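Local coordinates for protein transcriptional regulator, LacI family (Arthrobacter sp., PDB 4RKQ) that regulates transcription as a LacI-family regulator, probably as a dimer whose effector-binding domain responds to a sugar or related small molecule, at the interface of chains A and B. Sequence-based numbering; all coordinates share one arbitrary frame. Chains: chain A/B, Transcriptional regulator, LacI family.

The interface of chains A and B. Residues chain A 26, 52, 54-56; chain B 35, 38-39, 42-43.
The imidazole of A:His55, in the loop that follows strand 47-52 of chain A, lies against helix 29-43 of chain B and is held at both nitrogens. With CG beside the backbone N and anti to the carbonyl carbon (chi1 -52°), the ring presents one face to the helix backbone, its centre beneath the carbonyl carbon of B:Val38 and its rim beneath the amide N of B:Glu39. ND1 donates across the interface to carboxylate oxygen OE1 of B:Glu39 at 2.5 Å in a nearly straight bond, the acceptor lying in the ring plane and using its anti lone pair. B:Glu39 reaches this position with CG anti to its backbone N and a bend at chi2 (74°), which folds the carboxylate back to the ring edge, the two planes 59° apart. Through the other ring nitrogen, NE2 donates to OD2 of A:Asp52 at 2.8 Å, the acceptor lying in the ring plane but met from above the carboxylate plane. A:Asp52 is itself steadied through OD1, which accepts from the amide N of A:Gly54. Flanked by two carboxylates, the imidazole is probably biased towards its doubly protonated, cationic form. The side chains of B:Val38 and A:His55 cross at about a right angle, with methyl CG1 packing 3.4 Å from ring carbon CD2 of A:His55. Beyond the ring, B:Thr42 sets CG2 against A:Gly56 CA at 3.9 Å. Waters extend the contact: one joins A:Asp52 OD2 to the hydroxyl of B:Ser35, another A:Asp52 O to B:Thr42 OG1, and a third the amide of A:Gly56 to B:Glu39 OE2. An alanine in place of A:His55 would remove the ring that links the two carboxylates, and would probably loosen the loop against the helix. Repeated by the two-fold axis, this loop-to-helix patch joins the two subunits and probably helps hold the effector-binding domains in the dimer typical of LacI-family regulators.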
ATOM      1  N   THR A  26       2.676   2.984   4.937  1.00 17.58           N
ATOM      2  CA  THR A  26       3.867   2.808   4.113  1.00 18.31           C
ATOM      3  C   THR A  26       4.413   1.390   4.087  1.00 17.66           C
ATOM      4  O   THR A  26       5.196   1.064   3.202  1.00 20.41           O
ATOM      5  CB  THR A  26       5.001   3.780   4.576  1.00 16.20           C
ATOM      6  OG1 THR A  26       5.326   3.528   5.948  1.00 18.20           O
ATOM      7  CG2 THR A  26       4.546   5.240   4.418  1.00 26.75           C
ATOM      8  N   ASP A  52      -4.540   6.556  10.441  1.00 12.84           N
ATOM      9  CA  ASP A  52      -3.142   6.213  10.232  1.00 11.06           C
ATOM     10  C   ASP A  52      -2.404   7.074  11.249  1.00 14.40           C
ATOM     11  O   ASP A  52      -2.315   8.317  11.059  1.00 12.52           O
ATOM     12  CB  ASP A  52      -2.693   6.556   8.818  1.00 14.53           C
ATOM     13  CG  ASP A  52      -1.185   6.590   8.651  1.00 21.53           C
ATOM     14  OD1 ASP A  52      -0.437   6.126   9.540  1.00 19.81           O
ATOM     15  OD2 ASP A  52      -0.744   7.153   7.626  1.00 16.00           O
ATOM     16  N   GLY A  54       0.785   7.000  12.258  1.00 12.56           N
ATOM     17  CA  GLY A  54       2.260   6.893  12.150  1.00 18.33           C
ATOM     18  C   GLY A  54       2.850   8.253  11.813  1.00 16.77           C
ATOM     19  O   GLY A  54       3.618   8.369  10.851  1.00 19.91           O
ATOM     20  N   HIS A  55       2.366   9.278  12.494  1.00 12.30           N
ATOM     21  CA  HIS A  55       2.765  10.683  12.253  1.00 19.34           C
ATOM     22  C   HIS A  55       2.737  11.480  13.518  1.00 15.52           C
ATOM     23  O   HIS A  55       1.950  11.216  14.422  1.00 15.61           O
ATOM     24  CB  HIS A  55       1.799  11.349  11.274  1.00 16.26           C
ATOM     25  CG  HIS A  55       1.613  10.565  10.024  1.00 18.73           C
ATOM     26  ND1 HIS A  55       2.465  10.661   8.954  1.00 15.65           N
ATOM     27  CD2 HIS A  55       0.723   9.596   9.711  1.00 21.75           C
ATOM     28  CE1 HIS A  55       2.070   9.832   8.001  1.00 15.32           C
ATOM     29  NE2 HIS A  55       1.031   9.156   8.448  1.00 16.34           N
ATOM     30  N   GLY A  56       3.569  12.516  13.582  1.00 17.69           N
ATOM     31  CA  GLY A  56       3.481  13.436  14.689  1.00 12.81           C
ATOM     32  C   GLY A  56       3.757  12.862  16.067  1.00 11.90           C
ATOM     33  O   GLY A  56       3.364  13.443  17.068  1.00 19.91           O
TER
ATOM     34  N   SER B  35      -0.830   8.981   3.247  1.00 16.23           N
ATOM     35  CA  SER B  35       0.198   9.120   4.237  1.00 16.27           C
ATOM     36  C   SER B  35       0.826  10.514   4.201  1.00 15.69           C
ATOM     37  O   SER B  35       1.100  11.108   5.257  1.00 15.51           O
ATOM     38  CB  SER B  35       1.241   8.029   4.060  1.00 14.60           C
ATOM     39  OG  SER B  35       2.299   8.141   4.981  1.00 16.06           O
ATOM     40  N   VAL B  38      -1.775  13.004   5.624  1.00 13.28           N
ATOM     41  CA  VAL B  38      -1.928  12.794   7.036  1.00 10.31           C
ATOM     42  C   VAL B  38      -0.733  13.379   7.773  1.00 10.72           C
ATOM     43  O   VAL B  38      -0.925  13.924   8.846  1.00 14.73           O
ATOM     44  CB  VAL B  38      -2.130  11.332   7.379  1.00 16.23           C
ATOM     45  CG1 VAL B  38      -2.200  11.122   8.872  1.00 15.02           C
ATOM     46  CG2 VAL B  38      -3.434  10.818   6.751  1.00 15.77           C
ATOM     47  N   GLU B  39       0.483  13.147   7.260  1.00 14.71           N
ATOM     48  CA  GLU B  39       1.694  13.700   7.889  1.00 14.96           C
ATOM     49  C   GLU B  39       1.582  15.204   8.078  1.00 15.07           C
ATOM     50  O   GLU B  39       1.719  15.717   9.190  1.00 18.53           O
ATOM     51  CB  GLU B  39       2.899  13.389   7.029  1.00 16.45           C
ATOM     52  CG  GLU B  39       4.197  14.046   7.496  1.00 26.04           C
ATOM     53  CD  GLU B  39       4.774  13.385   8.731  1.00 32.56           C
ATOM     54  OE1 GLU B  39       4.237  12.349   9.215  1.00 25.75           O
ATOM     55  OE2 GLU B  39       5.809  13.880   9.195  1.00 27.20           O
ATOM     56  N   THR B  42      -1.341  16.207  10.441  1.00 15.42           N
ATOM     57  CA  THR B  42      -1.056  15.857  11.822  1.00 14.59           C
ATOM     58  C   THR B  42      -0.046  16.867  12.446  1.00 15.85           C
ATOM     59  O   THR B  42      -0.199  17.253  13.607  1.00 16.29           O
ATOM     60  CB  THR B  42      -0.477  14.439  11.947  1.00 17.28           C
ATOM     61  OG1 THR B  42      -1.414  13.476  11.449  1.00 16.24           O
ATOM     62  CG2 THR B  42      -0.172  14.117  13.390  1.00 18.54           C
ATOM     63  N   LEU B  43       0.968  17.252  11.686  1.00 16.36           N
ATOM     64  CA  LEU B  43       1.940  18.260  12.153  1.00 21.08           C
ATOM     65  C   LEU B  43       1.313  19.648  12.386  1.00 29.52           C
ATOM     66  O   LEU B  43       1.832  20.427  13.185  1.00 20.57           O
ATOM     67  CB  LEU B  43       3.140  18.328  11.208  1.00 16.52           C
ATOM     68  CG  LEU B  43       4.047  17.105  11.263  1.00 22.86           C
ATOM     69  CD1 LEU B  43       5.142  17.286  10.227  1.00 40.26           C
ATOM     70  CD2 LEU B  43       4.645  16.965  12.655  1.00 24.79           C
TER
HETATM   71  O   HOH W   1      -1.519  10.671  12.387  1.00 15.46           O
HETATM   72  O   HOH W   2       5.671  12.888  11.821  1.00 17.50           O
HETATM   73  O   HOH W   3       1.743   6.309   6.877  1.00 18.14           O